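PDB 6C3R: protein 1A from Cricket paralysis virus, which suppresses insect antiviral RNA interference by inactivating host AGO2 and recruiting a cellular ubiquitin ligase complex that promotes AGO2 degradation. Local coordinates for residues L12-F17 with F113-L117; F25-Y29 with W119-W123. All coordinates share one frame; numbering follows the deposited sequence.

Interaction 1 of 2, residues L12-F17 with F113-L117; sequences LIAAQF and FMDHL
Leu-12 reaches the 113-117 segment through one methyl: its CD2 lies 3.8 Å from CD2 of Leu-117, the two side chains crossing at about a right angle. The same methyl passes Met-114 SD at 4.1 Å. Chi1 of Leu-12 (-159°) places CG opposite the backbone N, which carries CD2 to these partners. One residue on, Ile-13 uses its CG1 branch, which comes within 3.6 Å of CZ of Phe-113; Val-30 and Leu-21 also border this pair. Phe-17, the first residue to leave helical geometry, brings its ring in from the opposite direction to that of Phe-113. The tip of Phe-113, CZ, sits over one face of the Phe-17 ring, nearer its rim than its centre, 3.6 Å from CE1 of Phe-17. The planes meet at 56°, an oblique pairing rather than a stack or a T. At the edge of the same ring, in its plane, lies the backbone O of Leu-117, 3.6 Å from CZ of Phe-17. No hydrogen bond crosses the interface, so apolar packing carries it. It is a helix-end contact, docking the C-terminal end of helix 2-16, which contains the BC-box, against the junction between helices 110-114 and 117-123.

Interaction 2 of 2, residues F25-Y29 with W119-W123; sequences FCTFY and WFQQW
Trp-119 makes a looser contact with Phe-28: CZ3 of the indole is 4.2 Å from CE2 of Phe-28. The indole also stacks on Phe-135 of helix 129-136. Phe-120, next along the helix, turns its edge onto Phe-28. Phe-120 CE1 stands over the centre of the Phe-28 ring, 3.6 Å from Phe-28 CD2, and the planes are at 89°, which defines a T-shaped (edge-to-face) pair. One helical turn beyond Trp-119, Trp-123 completes an aromatic cluster with Phe-28 and Phe-120 that packs the helix against one face of the two-stranded parallel sheet, strand 26-30 beside 104-108. The axes of strand 26-29 and helix 119-123 run roughly antiparallel, at 150°, with a closest approach of 10.4 Å, a separation spanned by these large side chains. Here Phe-28 changes role: its edge points at the face of the Trp-123 six-membered ring, the planes at 69° and Phe-28 CD2 3.5 Å from Trp-123 CE2. The far end of the indole reaches Cys-26, whose CB is 3.6 Å from CZ2 of Trp-123. The sulfur of Cys-26, SG, lies at the indole edge, 3.7 Å from CH2 of Trp-123, in a sulfur-aromatic contact. The buried NE1 of Trp-123 is satisfied by a hydrogen bond to the backbone O of Leu-21, which fastens the indole to the chain just ahead of the strand.

Overall arrangement
The centres of interactions 1 and 2 lie about 11 Å apart, and the contacts touch directly: Phe-113 CD1 is 3.5 Å from Phe-120 CD2, so apolar packing continues from one into the other. Their segments alternate along the chain. Helix 2-16 is followed by strand 26-30, and, after some 80 residues, helix 110-114 is followed by helix 117-123; helix 2-16 meets the end of helix 110-114 and the start of helix 117-123, and strand 26-30 meets helix 117-123 further along. Interaction 2 is buried, about 8 Å from the chain centre, whereas interaction 1 is partly buried at about 15 Å. Interaction 1 joins the BC-box helix to the rest of the fold, and interaction 2 packs helix 117-123 on the sheet.

Interaction 1 of 2, residues L12-F17 with F113-L117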
ATOM      1  N   LEU A  12      -8.933   3.748 -31.941  1.00 60.77           N
ATOM      2  CA  LEU A  12      -8.823   5.138 -31.494  1.00 57.89           C
ATOM      3  C   LEU A  12      -7.715   5.364 -30.451  1.00 57.75           C
ATOM      4  O   LEU A  12      -7.066   6.419 -30.438  1.00 58.84           O
ATOM      5  CB  LEU A  12     -10.178   5.596 -30.961  1.00 56.63           C
ATOM      6  CG  LEU A  12     -10.498   7.084 -30.869  1.00 57.84           C
ATOM      7  CD1 LEU A  12     -10.126   7.841 -32.136  1.00 59.64           C
ATOM      8  CD2 LEU A  12     -11.979   7.267 -30.580  1.00 56.79           C
ATOM      9  N   ILE A  13      -7.482   4.374 -29.595  1.00 56.31           N
ATOM     10  CA  ILE A  13      -6.360   4.408 -28.647  1.00 55.16           C
ATOM     11  C   ILE A  13      -5.038   4.357 -29.393  1.00 55.45           C
ATOM     12  O   ILE A  13      -4.084   5.031 -29.008  1.00 55.85           O
ATOM     13  CB  ILE A  13      -6.437   3.253 -27.602  1.00 54.80           C
ATOM     14  CG1 ILE A  13      -7.536   3.551 -26.577  1.00 54.05           C
ATOM     15  CG2 ILE A  13      -5.113   3.066 -26.853  1.00 55.44           C
ATOM     16  CD1 ILE A  13      -8.021   2.343 -25.812  1.00 53.64           C
ATOM     17  N   ALA A  14      -4.985   3.533 -30.436  1.00 55.90           N
ATOM     18  CA  ALA A  14      -3.786   3.391 -31.246  1.00 56.25           C
ATOM     19  C   ALA A  14      -3.526   4.690 -31.977  1.00 56.64           C
ATOM     20  O   ALA A  14      -2.433   5.247 -31.907  1.00 56.42           O
ATOM     21  CB  ALA A  14      -3.946   2.252 -32.239  1.00 57.18           C
ATOM     22  N   ALA A  15      -4.559   5.178 -32.652  1.00 57.10           N
ATOM     23  CA  ALA A  15      -4.469   6.395 -33.441  1.00 57.43           C
ATOM     24  C   ALA A  15      -4.052   7.592 -32.595  1.00 57.53           C
ATOM     25  O   ALA A  15      -2.998   8.175 -32.830  1.00 58.68           O
ATOM     26  CB  ALA A  15      -5.802   6.669 -34.123  1.00 57.92           C
ATOM     27  N   GLN A  16      -4.845   7.922 -31.577  1.00 56.51           N
ATOM     28  CA  GLN A  16      -4.688   9.210 -30.889  1.00 55.69           C
ATOM     29  C   GLN A  16      -4.106   9.199 -29.487  1.00 52.43           C
ATOM     30  O   GLN A  16      -3.826  10.270 -28.955  1.00 51.75           O
ATOM     31  CB  GLN A  16      -6.021   9.909 -30.850  1.00 57.23           C
ATOM     32  CG  GLN A  16      -6.552  10.245 -32.223  1.00 60.13           C
ATOM     33  CD  GLN A  16      -7.878  10.946 -32.137  1.00 62.35           C
ATOM     34  OE1 GLN A  16      -8.351  11.266 -31.044  1.00 63.34           O
ATOM     35  NE2 GLN A  16      -8.501  11.182 -33.288  1.00 65.22           N
ATOM     36  N   PHE A  17      -3.929   8.022 -28.891  1.00 49.87           N
ATOM     37  CA  PHE A  17      -3.423   7.910 -27.520  1.00 48.37           C
ATOM     38  C   PHE A  17      -2.140   7.092 -27.475  1.00 50.84           C
ATOM     39  O   PHE A  17      -1.732   6.621 -26.397  1.00 49.75           O
ATOM     40  CB  PHE A  17      -4.494   7.282 -26.599  1.00 45.77           C
ATOM     41  CG  PHE A  17      -5.719   8.131 -26.404  1.00 42.59           C
ATOM     42  CD1 PHE A  17      -6.747   8.118 -27.327  1.00 42.26           C
ATOM     43  CD2 PHE A  17      -5.857   8.937 -25.287  1.00 41.08           C
ATOM     44  CE1 PHE A  17      -7.896   8.903 -27.142  1.00 41.18           C
ATOM     45  CE2 PHE A  17      -6.998   9.722 -25.101  1.00 40.17           C
ATOM     46  CZ  PHE A  17      -8.022   9.707 -26.032  1.00 39.38           C
ATOM     47  N   PHE A 113     -15.423   5.503 -22.506  1.00 32.58           N
ATOM     48  CA  PHE A 113     -14.150   6.020 -23.007  1.00 34.40           C
ATOM     49  C   PHE A 113     -14.334   7.017 -24.135  1.00 35.06           C
ATOM     50  O   PHE A 113     -13.710   8.061 -24.140  1.00 33.83           O
ATOM     51  CB  PHE A 113     -13.249   4.882 -23.473  1.00 35.69           C
ATOM     52  CG  PHE A 113     -12.032   5.348 -24.229  1.00 37.32           C
ATOM     53  CD1 PHE A 113     -11.043   6.090 -23.589  1.00 37.29           C
ATOM     54  CD2 PHE A 113     -11.875   5.060 -25.588  1.00 37.77           C
ATOM     55  CE1 PHE A 113      -9.915   6.517 -24.285  1.00 37.80           C
ATOM     56  CE2 PHE A 113     -10.742   5.478 -26.282  1.00 38.17           C
ATOM     57  CZ  PHE A 113      -9.765   6.209 -25.632  1.00 37.87           C
ATOM     58  N   MET A 114     -15.233   6.699 -25.059  1.00 37.41           N
ATOM     59  CA  MET A 114     -15.467   7.533 -26.218  1.00 39.43           C
ATOM     60  C   MET A 114     -16.443   8.669 -25.999  1.00 38.90           C
ATOM     61  O   MET A 114     -16.462   9.597 -26.791  1.00 39.56           O
ATOM     62  CB  MET A 114     -15.892   6.662 -27.386  1.00 43.28           C
ATOM     63  CG  MET A 114     -14.781   5.706 -27.787  1.00 45.66           C
ATOM     64  SD  MET A 114     -15.067   4.857 -29.338  1.00 49.97           S
ATOM     65  CE  MET A 114     -16.620   4.017 -29.011  1.00 48.69           C
ATOM     66  N   ASP A 115     -17.230   8.644 -24.927  1.00 38.78           N
ATOM     67  CA  ASP A 115     -17.898   9.880 -24.473  1.00 38.90           C
ATOM     68  C   ASP A 115     -16.982  10.833 -23.702  1.00 38.14           C
ATOM     69  O   ASP A 115     -17.405  11.936 -23.388  1.00 38.79           O
ATOM     70  CB  ASP A 115     -19.146   9.568 -23.642  1.00 40.01           C
ATOM     71  CG  ASP A 115     -20.245   8.898 -24.465  1.00 41.30           C
ATOM     72  OD1 ASP A 115     -20.226   9.037 -25.696  1.00 42.40           O
ATOM     73  OD2 ASP A 115     -21.135   8.229 -23.892  1.00 42.48           O
ATOM     74  N   HIS A 116     -15.741  10.431 -23.400  1.00 37.94           N
ATOM     75  CA  HIS A 116     -14.851  11.207 -22.524  1.00 37.47           C
ATOM     76  C   HIS A 116     -13.390  11.222 -23.003  1.00 37.90           C
ATOM     77  O   HIS A 116     -12.466  11.235 -22.197  1.00 37.51           O
ATOM     78  CB  HIS A 116     -14.943  10.690 -21.081  1.00 36.89           C
ATOM     79  CG  HIS A 116     -16.318  10.764 -20.493  1.00 37.03           C
ATOM     80  ND1 HIS A 116     -17.203   9.706 -20.519  1.00 37.20           N
ATOM     81  CD2 HIS A 116     -16.967  11.775 -19.871  1.00 37.20           C
ATOM     82  CE1 HIS A 116     -18.329  10.059 -19.930  1.00 37.05           C
ATOM     83  NE2 HIS A 116     -18.204  11.306 -19.515  1.00 37.21           N
ATOM     84  N   LEU A 117     -13.194  11.310 -24.314  1.00 38.50           N
ATOM     85  CA  LEU A 117     -11.852  11.288 -24.908  1.00 39.49           C
ATOM     86  C   LEU A 117     -10.913  12.370 -24.367  1.00 39.84           C
ATOM     87  O   LEU A 117      -9.780  12.101 -23.995  1.00 39.13           O
ATOM     88  CB  LEU A 117     -11.960  11.419 -26.428  1.00 40.43           C
ATOM     89  CG  LEU A 117     -12.650  10.248 -27.135  1.00 40.09           C
ATOM     90  CD1 LEU A 117     -13.014  10.653 -28.545  1.00 41.36           C
ATOM     91  CD2 LEU A 117     -11.780   9.001 -27.152  1.00 39.61           C
TER

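Interaction 2 of 2, residues F25-Y29 with W119-W123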
ATOM      1  N   PHE A  25       0.876   6.445 -11.930  1.00 51.93           N
ATOM      2  CA  PHE A  25       0.811   5.167 -11.170  1.00 52.77           C
ATOM      3  C   PHE A  25      -0.516   4.437 -11.331  1.00 50.11           C
ATOM      4  O   PHE A  25      -0.946   3.699 -10.440  1.00 48.37           O
ATOM      5  CB  PHE A  25       1.140   5.372  -9.683  1.00 54.96           C
ATOM      6  CG  PHE A  25       2.502   5.936  -9.458  1.00 59.83           C
ATOM      7  CD1 PHE A  25       3.633   5.215  -9.840  1.00 62.51           C
ATOM      8  CD2 PHE A  25       2.670   7.199  -8.896  1.00 63.06           C
ATOM      9  CE1 PHE A  25       4.902   5.742  -9.667  1.00 65.17           C
ATOM     10  CE2 PHE A  25       3.942   7.726  -8.711  1.00 65.67           C
ATOM     11  CZ  PHE A  25       5.059   6.999  -9.103  1.00 66.08           C
ATOM     12  N   CYS A  26      -1.138   4.627 -12.494  1.00 48.04           N
ATOM     13  CA  CYS A  26      -2.411   4.023 -12.801  1.00 45.81           C
ATOM     14  C   CYS A  26      -2.670   4.120 -14.290  1.00 45.20           C
ATOM     15  O   CYS A  26      -2.443   5.175 -14.897  1.00 45.56           O
ATOM     16  CB  CYS A  26      -3.540   4.709 -12.026  1.00 46.05           C
ATOM     17  SG  CYS A  26      -5.088   3.781 -12.050  1.00 44.82           S
ATOM     18  N   THR A  27      -3.158   3.023 -14.866  1.00 43.59           N
ATOM     19  CA  THR A  27      -3.550   2.978 -16.268  1.00 42.53           C
ATOM     20  C   THR A  27      -4.992   2.439 -16.424  1.00 40.43           C
ATOM     21  O   THR A  27      -5.470   1.659 -15.595  1.00 38.12           O
ATOM     22  CB  THR A  27      -2.533   2.145 -17.095  1.00 43.84           C
ATOM     23  OG1 THR A  27      -2.855   2.233 -18.482  1.00 44.86           O
ATOM     24  CG2 THR A  27      -2.518   0.671 -16.693  1.00 44.33           C
ATOM     25  N   PHE A  28      -5.658   2.864 -17.493  1.00 39.30           N
ATOM     26  CA  PHE A  28      -7.004   2.400 -17.824  1.00 40.65           C
ATOM     27  C   PHE A  28      -6.924   1.441 -18.999  1.00 42.79           C
ATOM     28  O   PHE A  28      -6.111   1.645 -19.897  1.00 42.24           O
ATOM     29  CB  PHE A  28      -7.912   3.558 -18.263  1.00 39.87           C
ATOM     30  CG  PHE A  28      -8.610   4.256 -17.153  1.00 38.58           C
ATOM     31  CD1 PHE A  28      -9.810   3.766 -16.658  1.00 37.84           C
ATOM     32  CD2 PHE A  28      -8.109   5.446 -16.639  1.00 38.51           C
ATOM     33  CE1 PHE A  28     -10.490   4.430 -15.646  1.00 36.81           C
ATOM     34  CE2 PHE A  28      -8.785   6.113 -15.625  1.00 38.30           C
ATOM     35  CZ  PHE A  28      -9.976   5.596 -15.123  1.00 36.96           C
ATOM     36  N   TYR A  29      -7.787   0.419 -18.995  1.00 45.03           N
ATOM     37  CA  TYR A  29      -8.009  -0.453 -20.148  1.00 46.65           C
ATOM     38  C   TYR A  29      -9.435  -0.219 -20.566  1.00 45.82           C
ATOM     39  O   TYR A  29     -10.247   0.199 -19.745  1.00 46.16           O
ATOM     40  CB  TYR A  29      -7.841  -1.924 -19.783  1.00 49.55           C
ATOM     41  CG  TYR A  29      -6.429  -2.446 -19.565  1.00 52.98           C
ATOM     42  CD1 TYR A  29      -5.302  -1.616 -19.622  1.00 55.17           C
ATOM     43  CD2 TYR A  29      -6.230  -3.798 -19.263  1.00 56.90           C
ATOM     44  CE1 TYR A  29      -4.027  -2.120 -19.415  1.00 57.81           C
ATOM     45  CE2 TYR A  29      -4.959  -4.316 -19.039  1.00 59.13           C
ATOM     46  CZ  TYR A  29      -3.860  -3.473 -19.119  1.00 60.32           C
ATOM     47  OH  TYR A  29      -2.599  -3.978 -18.883  1.00 63.37           O
ATOM     48  N   TRP A 119     -11.096  13.926 -21.554  1.00 40.42           N
ATOM     49  CA  TRP A 119     -10.798  13.601 -20.157  1.00 37.98           C
ATOM     50  C   TRP A 119      -9.696  12.539 -20.033  1.00 36.92           C
ATOM     51  O   TRP A 119      -8.795  12.700 -19.234  1.00 37.70           O
ATOM     52  CB  TRP A 119     -12.070  13.171 -19.419  1.00 36.49           C
ATOM     53  CG  TRP A 119     -11.883  13.048 -17.948  1.00 35.43           C
ATOM     54  CD1 TRP A 119     -12.144  13.992 -17.010  1.00 35.04           C
ATOM     55  CD2 TRP A 119     -11.387  11.901 -17.238  1.00 34.96           C
ATOM     56  NE1 TRP A 119     -11.834  13.518 -15.763  1.00 34.40           N
ATOM     57  CE2 TRP A 119     -11.364  12.241 -15.870  1.00 34.10           C
ATOM     58  CE3 TRP A 119     -10.935  10.626 -17.632  1.00 33.98           C
ATOM     59  CZ2 TRP A 119     -10.933  11.360 -14.898  1.00 34.20           C
ATOM     60  CZ3 TRP A 119     -10.504   9.748 -16.667  1.00 33.57           C
ATOM     61  CH2 TRP A 119     -10.502  10.113 -15.313  1.00 34.12           C
ATOM     62  N   PHE A 120      -9.774  11.471 -20.816  1.00 36.48           N
ATOM     63  CA  PHE A 120      -8.748  10.410 -20.788  1.00 37.40           C
ATOM     64  C   PHE A 120      -7.388  10.842 -21.321  1.00 38.56           C
ATOM     65  O   PHE A 120      -6.368  10.272 -20.963  1.00 36.75           O
ATOM     66  CB  PHE A 120      -9.216   9.148 -21.532  1.00 36.82           C
ATOM     67  CG  PHE A 120     -10.138   8.317 -20.717  1.00 35.83           C
ATOM     68  CD1 PHE A 120      -9.643   7.547 -19.681  1.00 35.66           C
ATOM     69  CD2 PHE A 120     -11.506   8.365 -20.925  1.00 35.25           C
ATOM     70  CE1 PHE A 120     -10.498   6.813 -18.884  1.00 35.00           C
ATOM     71  CE2 PHE A 120     -12.360   7.633 -20.139  1.00 34.79           C
ATOM     72  CZ  PHE A 120     -11.859   6.859 -19.118  1.00 35.05           C
ATOM     73  N   GLN A 121      -7.407  11.835 -22.200  1.00 41.35           N
ATOM     74  CA  GLN A 121      -6.195  12.457 -22.714  1.00 43.03           C
ATOM     75  C   GLN A 121      -5.499  13.297 -21.605  1.00 43.80           C
ATOM     76  O   GLN A 121      -4.264  13.272 -21.479  1.00 43.36           O
ATOM     77  CB  GLN A 121      -6.553  13.288 -23.958  1.00 43.72           C
ATOM     78  CG  GLN A 121      -5.380  13.606 -24.858  1.00 45.07           C
ATOM     79  CD  GLN A 121      -4.849  12.387 -25.587  1.00 44.80           C
ATOM     80  OE1 GLN A 121      -5.435  11.946 -26.579  1.00 43.61           O
ATOM     81  NE2 GLN A 121      -3.706  11.857 -25.120  1.00 44.73           N
ATOM     82  N   GLN A 122      -6.286  13.999 -20.785  1.00 44.44           N
ATOM     83  CA  GLN A 122      -5.730  14.710 -19.645  1.00 46.25           C
ATOM     84  C   GLN A 122      -5.262  13.790 -18.532  1.00 46.02           C
ATOM     85  O   GLN A 122      -4.184  13.998 -17.969  1.00 47.73           O
ATOM     86  CB  GLN A 122      -6.699  15.706 -19.069  1.00 48.17           C
ATOM     87  CG  GLN A 122      -6.124  16.494 -17.879  1.00 52.94           C
ATOM     88  CD  GLN A 122      -4.756  17.177 -18.107  1.00 55.61           C
ATOM     89  OE1 GLN A 122      -4.354  17.464 -19.245  1.00 57.74           O
ATOM     90  NE2 GLN A 122      -4.050  17.461 -17.000  1.00 56.67           N
ATOM     91  N   TRP A 123      -6.073  12.794 -18.190  1.00 44.52           N
ATOM     92  CA  TRP A 123      -5.647  11.723 -17.304  1.00 42.60           C
ATOM     93  C   TRP A 123      -4.181  11.318 -17.527  1.00 44.88           C
ATOM     94  O   TRP A 123      -3.455  11.108 -16.555  1.00 46.04           O
ATOM     95  CB  TRP A 123      -6.556  10.515 -17.505  1.00 41.02           C
ATOM     96  CG  TRP A 123      -5.987   9.217 -17.012  1.00 39.73           C
ATOM     97  CD1 TRP A 123      -5.290   8.290 -17.740  1.00 39.84           C
ATOM     98  CD2 TRP A 123      -6.067   8.709 -15.690  1.00 38.48           C
ATOM     99  NE1 TRP A 123      -4.930   7.240 -16.941  1.00 39.25           N
ATOM    100  CE2 TRP A 123      -5.396   7.476 -15.673  1.00 38.95           C
ATOM    101  CE3 TRP A 123      -6.656   9.170 -14.514  1.00 39.12           C
ATOM    102  CZ2 TRP A 123      -5.299   6.694 -14.516  1.00 38.97           C
ATOM    103  CZ3 TRP A 123      -6.561   8.393 -13.361  1.00 38.84           C
ATOM    104  CH2 TRP A 123      -5.880   7.173 -13.371  1.00 39.00           C
TER